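Local coordinates for protein O-methyltransferase (Burkholderia thailandensis, PDB 3MCZ) that probably transfers a methyl group from S-adenosyl-L-methionine to an oxygen of its substrate and probably works as a dimer, at residues 123-128 against 307-312; 175-180 against 202-207. All coordinates share one frame; numbering follows the deposited sequence.

Contact 1 of 2, residues 123-128 against 307-312; sequences DNWPRL and MMVNTN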
ATOM      1  N   ASP A 123       2.409  -9.681  -5.740  1.00 16.65           N
ATOM      2  CA  ASP A 123       3.580  -9.898  -6.577  1.00 18.14           C
ATOM      3  C   ASP A 123       3.424  -9.410  -8.021  1.00 18.33           C
ATOM      4  O   ASP A 123       4.406  -9.345  -8.763  1.00 19.60           O
ATOM      5  CB  ASP A 123       3.970 -11.393  -6.588  1.00 18.84           C
ATOM      6  CG  ASP A 123       4.257 -11.942  -5.200  1.00 24.93           C
ATOM      7  OD1 ASP A 123       4.570 -11.124  -4.294  1.00 32.42           O
ATOM      8  OD2 ASP A 123       4.205 -13.195  -5.028  1.00 30.48           O
ATOM      9  N   ASN A 124       2.209  -9.089  -8.454  1.00 17.36           N
ATOM     10  CA  ASN A 124       2.033  -8.675  -9.835  1.00 17.18           C
ATOM     11  C   ASN A 124       2.395  -7.201 -10.084  1.00 16.83           C
ATOM     12  O   ASN A 124       2.916  -6.843 -11.142  1.00 15.95           O
ATOM     13  CB  ASN A 124       0.603  -8.969 -10.261  1.00 17.29           C
ATOM     14  CG  ASN A 124       0.289 -10.462 -10.199  1.00 20.50           C
ATOM     15  OD1 ASN A 124       1.202 -11.295 -10.048  1.00 20.75           O
ATOM     16  ND2 ASN A 124      -0.976 -10.807 -10.338  1.00 21.72           N
ATOM     17  N   TRP A 125       2.115  -6.364  -9.079  1.00 15.88           N
ATOM     18  CA  TRP A 125       2.268  -4.914  -9.198  1.00 15.32           C
ATOM     19  C   TRP A 125       3.689  -4.430  -9.451  1.00 14.57           C
ATOM     20  O   TRP A 125       3.886  -3.568 -10.315  1.00 14.84           O
ATOM     21  CB  TRP A 125       1.510  -4.191  -8.038  1.00 14.19           C
ATOM     22  CG  TRP A 125       0.103  -4.136  -8.407  1.00 14.32           C
ATOM     23  CD1 TRP A 125      -0.819  -5.118  -8.255  1.00 13.22           C
ATOM     24  CD2 TRP A 125      -0.572  -3.063  -9.125  1.00 14.42           C
ATOM     25  NE1 TRP A 125      -2.023  -4.731  -8.812  1.00 13.81           N
ATOM     26  CE2 TRP A 125      -1.888  -3.493  -9.374  1.00 13.22           C
ATOM     27  CE3 TRP A 125      -0.174  -1.806  -9.606  1.00 13.48           C
ATOM     28  CZ2 TRP A 125      -2.831  -2.692 -10.028  1.00 12.26           C
ATOM     29  CZ3 TRP A 125      -1.115  -1.008 -10.266  1.00 13.86           C
ATOM     30  CH2 TRP A 125      -2.426  -1.462 -10.481  1.00 14.94           C
ATOM     31  N   PRO A 126       4.701  -5.028  -8.801  1.00 14.47           N
ATOM     32  CA  PRO A 126       6.061  -4.659  -9.119  1.00 14.31           C
ATOM     33  C   PRO A 126       6.498  -5.096 -10.519  1.00 13.57           C
ATOM     34  O   PRO A 126       7.588  -4.740 -10.952  1.00 13.08           O
ATOM     35  CB  PRO A 126       6.881  -5.402  -8.056  1.00 15.40           C
ATOM     36  CG  PRO A 126       5.960  -5.632  -6.987  1.00 16.46           C
ATOM     37  CD  PRO A 126       4.675  -5.956  -7.664  1.00 14.25           C
ATOM     38  N   ARG A 127       5.646  -5.839 -11.225  1.00 12.58           N
ATOM     39  CA  ARG A 127       5.999  -6.299 -12.565  1.00 13.50           C
ATOM     40  C   ARG A 127       5.366  -5.443 -13.620  1.00 13.02           C
ATOM     41  O   ARG A 127       5.302  -5.846 -14.792  1.00 12.27           O
ATOM     42  CB  ARG A 127       5.631  -7.786 -12.725  1.00 13.91           C
ATOM     43  CG  ARG A 127       6.386  -8.645 -11.758  1.00 18.05           C
ATOM     44  CD  ARG A 127       5.964 -10.115 -11.794  1.00 20.57           C
ATOM     45  NE  ARG A 127       6.565 -10.727 -12.968  1.00 25.64           N
ATOM     46  CZ  ARG A 127       6.534 -12.021 -13.283  1.00 26.60           C
ATOM     47  NH1 ARG A 127       5.904 -12.908 -12.518  1.00 24.55           N
ATOM     48  NH2 ARG A 127       7.149 -12.413 -14.391  1.00 27.14           N
ATOM     49  N   LEU A 128       4.954  -4.226 -13.236  1.00 13.31           N
ATOM     50  CA  LEU A 128       4.424  -3.279 -14.166  1.00 13.86           C
ATOM     51  C   LEU A 128       5.243  -3.115 -15.413  1.00 13.11           C
ATOM     52  O   LEU A 128       4.678  -3.013 -16.505  1.00 12.13           O
ATOM     53  CB  LEU A 128       4.270  -1.893 -13.550  1.00 14.42           C
ATOM     54  CG  LEU A 128       2.905  -1.482 -13.067  1.00 18.90           C
ATOM     55  CD1 LEU A 128       3.013  -0.181 -12.260  1.00 21.14           C
ATOM     56  CD2 LEU A 128       1.954  -1.274 -14.313  1.00 18.17           C
HETATM   57  N   MSE A 307      -6.998  -2.539 -14.267  1.00 12.63           N
HETATM   58  CA  MSE A 307      -7.494  -3.544 -15.209  1.00 13.04           C
HETATM   59  C   MSE A 307      -6.411  -3.946 -16.195  1.00 12.21           C
HETATM   60  O   MSE A 307      -6.329  -5.109 -16.531  1.00 12.90           O
HETATM   61  CB  MSE A 307      -8.734  -3.031 -15.959  1.00 13.24           C
HETATM   62  CG  MSE A 307      -9.978  -2.850 -15.082  1.00 14.98           C
HETATM   63 SE   MSE A 307     -10.465  -4.433 -14.051  1.00 16.09          SE
HETATM   64  CE  MSE A 307     -10.020  -5.777 -15.363  1.00 24.78           C
HETATM   65  N   MSE A 308      -5.556  -3.003 -16.590  1.00 11.43           N
HETATM   66  CA  MSE A 308      -4.374  -3.292 -17.413  1.00 11.73           C
HETATM   67  C   MSE A 308      -3.423  -4.231 -16.682  1.00 11.43           C
HETATM   68  O   MSE A 308      -2.833  -5.146 -17.293  1.00 11.10           O
HETATM   69  CB  MSE A 308      -3.660  -1.974 -17.775  1.00 11.24           C
HETATM   70  CG  MSE A 308      -2.573  -2.112 -18.816  1.00 14.07           C
HETATM   71 SE   MSE A 308      -1.216  -0.829 -18.606  0.90 15.09          SE
HETATM   72  CE  MSE A 308      -0.273  -1.788 -17.430  1.00 13.20           C
ATOM     73  N   VAL A 309      -3.261  -4.053 -15.367  1.00 10.87           N
ATOM     74  CA  VAL A 309      -2.423  -5.025 -14.651  1.00 10.29           C
ATOM     75  C   VAL A 309      -3.090  -6.423 -14.664  1.00 10.92           C
ATOM     76  O   VAL A 309      -2.385  -7.445 -14.835  1.00 11.02           O
ATOM     77  CB  VAL A 309      -2.068  -4.565 -13.222  1.00 11.05           C
ATOM     78  CG1 VAL A 309      -1.425  -5.703 -12.401  1.00 10.42           C
ATOM     79  CG2 VAL A 309      -1.147  -3.320 -13.298  1.00 10.30           C
ATOM     80  N   ASN A 310      -4.397  -6.462 -14.443  1.00 11.88           N
ATOM     81  CA  ASN A 310      -5.140  -7.720 -14.339  1.00 13.46           C
ATOM     82  C   ASN A 310      -5.272  -8.525 -15.629  1.00 13.68           C
ATOM     83  O   ASN A 310      -5.271  -9.737 -15.585  1.00 13.05           O
ATOM     84  CB  ASN A 310      -6.559  -7.518 -13.817  1.00 14.58           C
ATOM     85  CG  ASN A 310      -6.624  -7.177 -12.319  1.00 16.95           C
ATOM     86  OD1 ASN A 310      -5.621  -7.215 -11.594  1.00 18.37           O
ATOM     87  ND2 ASN A 310      -7.842  -6.779 -11.872  1.00 20.83           N
ATOM     88  N   THR A 311      -5.435  -7.866 -16.757  1.00 13.16           N
ATOM     89  CA  THR A 311      -5.655  -8.581 -18.017  1.00 14.94           C
ATOM     90  C   THR A 311      -5.003  -7.831 -19.199  1.00 13.85           C
ATOM     91  O   THR A 311      -4.962  -6.581 -19.207  1.00 13.29           O
ATOM     92  CB  THR A 311      -7.199  -8.817 -18.218  1.00 15.01           C
ATOM     93  OG1 THR A 311      -7.391  -9.875 -19.155  1.00 23.73           O
ATOM     94  CG2 THR A 311      -7.919  -7.597 -18.690  1.00 14.51           C
ATOM     95  N   ASN A 312      -4.588  -8.567 -20.226  1.00 13.73           N
ATOM     96  CA  ASN A 312      -3.826  -7.975 -21.339  1.00 13.74           C
ATOM     97  C   ASN A 312      -4.466  -6.702 -21.911  1.00 13.20           C
ATOM     98  O   ASN A 312      -3.814  -5.697 -22.020  1.00 12.96           O
ATOM     99  CB  ASN A 312      -3.691  -8.998 -22.484  1.00 14.93           C
ATOM    100  CG  ASN A 312      -2.640  -8.609 -23.526  1.00 15.34           C
ATOM    101  OD1 ASN A 312      -1.753  -7.806 -23.279  1.00 15.82           O
ATOM    102  ND2 ASN A 312      -2.780  -9.165 -24.732  1.00 15.88           N
TER
HETATM  103  O   HOH W   1      -4.467  -6.363  -9.109  1.00 29.00           O

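Contact 2 of 2, residues 175-180 against 202-207; sequences GVFARA and PQLTGQ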
ATOM      1  N   GLY A 175     -37.129   0.243 -14.291  1.00 16.67           N
ATOM      2  CA  GLY A 175     -38.445   0.099 -14.905  1.00 16.52           C
ATOM      3  C   GLY A 175     -38.504  -0.734 -16.175  1.00 16.08           C
ATOM      4  O   GLY A 175     -39.573  -1.235 -16.541  1.00 17.13           O
ATOM      5  N   VAL A 176     -37.372  -0.952 -16.828  1.00 14.97           N
ATOM      6  CA  VAL A 176     -37.361  -1.720 -18.053  1.00 14.38           C
ATOM      7  C   VAL A 176     -37.735  -3.185 -17.813  1.00 13.08           C
ATOM      8  O   VAL A 176     -38.023  -3.890 -18.762  1.00 13.09           O
ATOM      9  CB  VAL A 176     -35.985  -1.671 -18.765  1.00 14.24           C
ATOM     10  CG1 VAL A 176     -35.627  -0.214 -19.143  1.00 16.37           C
ATOM     11  CG2 VAL A 176     -34.884  -2.387 -17.904  1.00 13.50           C
ATOM     12  N   PHE A 177     -37.703  -3.636 -16.560  1.00 12.26           N
ATOM     13  CA  PHE A 177     -37.975  -5.049 -16.239  1.00 12.25           C
ATOM     14  C   PHE A 177     -39.448  -5.363 -16.038  1.00 12.20           C
ATOM     15  O   PHE A 177     -39.835  -6.495 -16.243  1.00 11.30           O
ATOM     16  CB  PHE A 177     -37.183  -5.502 -15.003  1.00 11.90           C
ATOM     17  CG  PHE A 177     -35.704  -5.598 -15.249  1.00 11.89           C
ATOM     18  CD1 PHE A 177     -35.196  -6.511 -16.163  1.00 13.11           C
ATOM     19  CD2 PHE A 177     -34.818  -4.748 -14.600  1.00 13.56           C
ATOM     20  CE1 PHE A 177     -33.851  -6.565 -16.431  1.00 14.00           C
ATOM     21  CE2 PHE A 177     -33.433  -4.825 -14.859  1.00 14.74           C
ATOM     22  CZ  PHE A 177     -32.950  -5.737 -15.760  1.00 12.62           C
ATOM     23  N   ALA A 178     -40.267  -4.354 -15.706  1.00 11.37           N
ATOM     24  CA  ALA A 178     -41.648  -4.566 -15.229  1.00 12.69           C
ATOM     25  C   ALA A 178     -42.515  -5.242 -16.303  1.00 13.65           C
ATOM     26  O   ALA A 178     -43.303  -6.107 -15.979  1.00 12.57           O
ATOM     27  CB  ALA A 178     -42.298  -3.219 -14.807  1.00 13.12           C
ATOM     28  N   ARG A 179     -42.328  -4.869 -17.576  1.00 14.01           N
ATOM     29  CA  ARG A 179     -43.119  -5.425 -18.677  1.00 15.65           C
ATOM     30  C   ARG A 179     -42.290  -6.340 -19.598  1.00 15.04           C
ATOM     31  O   ARG A 179     -42.758  -6.752 -20.666  1.00 15.43           O
ATOM     32  CB  ARG A 179     -43.750  -4.302 -19.507  1.00 17.33           C
ATOM     33  CG  ARG A 179     -44.677  -3.321 -18.766  1.00 21.56           C
ATOM     34  CD  ARG A 179     -46.050  -3.868 -18.520  1.00 24.01           C
ATOM     35  NE  ARG A 179     -46.971  -2.874 -17.931  1.00 26.71           N
ATOM     36  CZ  ARG A 179     -48.109  -3.177 -17.289  1.00 28.15           C
ATOM     37  NH1 ARG A 179     -48.493  -4.454 -17.144  1.00 28.19           N
ATOM     38  NH2 ARG A 179     -48.880  -2.208 -16.781  1.00 28.00           N
ATOM     39  N   ALA A 180     -41.055  -6.611 -19.196  1.00 13.08           N
ATOM     40  CA  ALA A 180     -40.155  -7.493 -19.919  1.00 12.21           C
ATOM     41  C   ALA A 180     -40.541  -8.962 -19.577  1.00 11.92           C
ATOM     42  O   ALA A 180     -41.239  -9.232 -18.579  1.00 11.70           O
ATOM     43  CB  ALA A 180     -38.741  -7.214 -19.517  1.00 11.63           C
ATOM     44  N   PRO A 202     -41.166 -11.930 -11.115  1.00 12.00           N
ATOM     45  CA  PRO A 202     -41.451 -13.360 -11.306  1.00 12.33           C
ATOM     46  C   PRO A 202     -41.794 -13.764 -12.735  1.00 12.80           C
ATOM     47  O   PRO A 202     -41.735 -14.950 -13.063  1.00 13.09           O
ATOM     48  CB  PRO A 202     -42.655 -13.599 -10.383  1.00 12.42           C
ATOM     49  CG  PRO A 202     -42.675 -12.489  -9.468  1.00 11.55           C
ATOM     50  CD  PRO A 202     -42.067 -11.321 -10.130  1.00 12.05           C
ATOM     51  N   GLN A 203     -42.176 -12.799 -13.574  1.00 12.33           N
ATOM     52  CA  GLN A 203     -42.478 -13.078 -14.971  1.00 12.71           C
ATOM     53  C   GLN A 203     -41.253 -13.302 -15.848  1.00 12.40           C
ATOM     54  O   GLN A 203     -41.390 -13.668 -17.025  1.00 13.33           O
ATOM     55  CB  GLN A 203     -43.322 -11.943 -15.574  1.00 11.90           C
ATOM     56  CG  GLN A 203     -42.557 -10.721 -16.069  1.00 12.63           C
ATOM     57  CD  GLN A 203     -42.012  -9.787 -15.007  1.00 12.08           C
ATOM     58  OE1 GLN A 203     -42.192  -9.961 -13.780  1.00 10.13           O
ATOM     59  NE2 GLN A 203     -41.349  -8.740 -15.487  1.00 13.49           N
ATOM     60  N   LEU A 204     -40.062 -13.011 -15.332  1.00 11.92           N
ATOM     61  CA  LEU A 204     -38.854 -13.041 -16.157  1.00 11.64           C
ATOM     62  C   LEU A 204     -38.189 -14.443 -16.153  1.00 11.05           C
ATOM     63  O   LEU A 204     -38.171 -15.141 -15.144  1.00 10.75           O
ATOM     64  CB  LEU A 204     -37.814 -12.015 -15.646  1.00 10.29           C
ATOM     65  CG  LEU A 204     -38.122 -10.519 -15.734  1.00 11.72           C
ATOM     66  CD1 LEU A 204     -36.977  -9.681 -15.154  1.00  8.70           C
ATOM     67  CD2 LEU A 204     -38.375 -10.116 -17.169  1.00 11.56           C
ATOM     68  N   THR A 205     -37.646 -14.817 -17.297  1.00 11.05           N
ATOM     69  CA  THR A 205     -36.668 -15.897 -17.396  1.00 11.34           C
ATOM     70  C   THR A 205     -35.369 -15.327 -17.978  1.00 11.71           C
ATOM     71  O   THR A 205     -35.353 -14.242 -18.571  1.00 11.84           O
ATOM     72  CB  THR A 205     -37.199 -17.068 -18.264  1.00 11.51           C
ATOM     73  OG1 THR A 205     -37.536 -16.578 -19.552  1.00 14.11           O
ATOM     74  CG2 THR A 205     -38.429 -17.778 -17.615  1.00 11.35           C
ATOM     75  N   GLY A 206     -34.259 -16.037 -17.768  1.00 11.92           N
ATOM     76  CA  GLY A 206     -32.948 -15.469 -17.994  1.00 12.02           C
ATOM     77  C   GLY A 206     -31.979 -16.443 -18.620  1.00 12.56           C
ATOM     78  O   GLY A 206     -32.119 -17.665 -18.468  1.00 13.36           O
ATOM     79  N   GLN A 207     -31.021 -15.907 -19.367  1.00 13.25           N
ATOM     80  CA  GLN A 207     -29.849 -16.687 -19.844  1.00 13.92           C
ATOM     81  C   GLN A 207     -28.584 -15.959 -19.418  1.00 14.68           C
ATOM     82  O   GLN A 207     -28.534 -14.705 -19.440  1.00 12.14           O
ATOM     83  CB  GLN A 207     -29.856 -16.828 -21.357  1.00 13.37           C
ATOM     84  CG  GLN A 207     -31.126 -17.480 -21.895  1.00 15.40           C
ATOM     85  CD  GLN A 207     -31.089 -17.691 -23.393  1.00 16.27           C
ATOM     86  OE1 GLN A 207     -30.221 -17.170 -24.072  1.00 15.67           O
ATOM     87  NE2 GLN A 207     -32.016 -18.480 -23.906  1.00 17.93           N
TER

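Contact 1 of 2, residues 123-128 against 307-312
Residues 123-128 form a turn, with a short 3-10 segment at 125-126, and approach the last turn of helix 298-310. The turn is held by Arg127 N bonding to Asn124 O at 2.9 Å, and helix 128-132 begins directly after it, with Arg127 as N-cap. Across the gap the backbones stay well apart, 7.1 Å between Leu128 CA and Val309 CA, and no direct hydrogen bond joins the segments, so side chains carry the contact.

Val309 is the central piece. Its CG2 is anti to the carbonyl carbon and beside the backbone N (chi1 169° puts CG1 anti to N). This sets Val309 CG2 over one face of the Trp125 indole, 3.7 Å from the centroid of the six-membered ring and 13° off the ring normal, a CH-pi contact. Val309 CG1 lies by the pyrrole side of the indole, 3.8 Å from Trp125 NE1. The loop and helix meet near the dimer interface of an O-methyltransferase with a Rossmann-like domain: Arg36 and Tyr43 of the second subunit pack on Trp125 and Leu128 respectively.

Leu128 CD2 touches two neighbours, lying 3.9 Å from Val309 CG2 and equally far from CE of selenomethionine Met308. The Met308 chain bends at chi3 (86°), and its side chain crosses that of Leu128 at about a right angle.

One water links the polar ends of Trp125 and Asn310. In the plane of the indole, at its edge, the water accepts from Trp125 NE1 at 3.0 Å and donates to Asn310 OD1 at 2.9 Å, which satisfies the indole N-H between two buried side chains.

Contact 2 of 2, residues 175-180 against 202-207
Ala180 O receives the one clear hydrogen bond between the segments, from Gln203 NE2 at 3.1 Å with an N-H...O angle of 157°. The carbonyl oxygen lies nearly in the Gln203 amide plane, whereas the donor stands 30° above the carbonyl plane, so the bond is well aligned at the amide end and less so at the acceptor. Gln203 reaches it by a folded chain: CG sits in the crowded position between backbone N and carbonyl carbon (chi1 83°), and the chain bends again at chi2. This brings Gln203 NE2 up against the carbonyl oxygens of the type I turn Phe177-Ala180, 2.8 Å from Phe177 O. Within the turn, Phe177 O accepts the bond from Ala180 N.

Leu204 fills the apolar side with its two methyls divided. Leu204 CD1 meets Phe177 CD1 at 3.8 Å, the side chains crossing at about a right angle, while Leu204 CD2 lies 3.8 Å from Ala180 CB. Val197 of helix 192-200 touches both Phe177 and Leu204, and Val183 does so from strand 182-186.

The turn leads into strand 182-186 and Leu204 into the parallel neighbour 205-210, with helix 192-200 between: the opening beta-alpha-beta crossover of a Rossmann-like methyltransferase domain.

How the contacts relate
From the N terminus the chain passes through the helices of the dimerisation region and helix 112-119 before reaching 123-128, the first half of contact 1. It then runs along helix 150-172 to 175-180, and contact 2 closes a short loop, its nearest ends 22 residues apart, around strand 182-186 and helix 192-200. The rest of the central sheet follows, and only at the C-terminal end of helix 298-310 does 307-312 complete contact 1, 179 residues on. Contact 2 therefore lies wholly within the longer loop, without crossing. Their centres are 38 Å apart, on opposite sides of the chain's centre: contact 1 ties helix 298-310 to the dimer-facing loop, contact 2 joins the loops that lead into two neighbouring parallel strands.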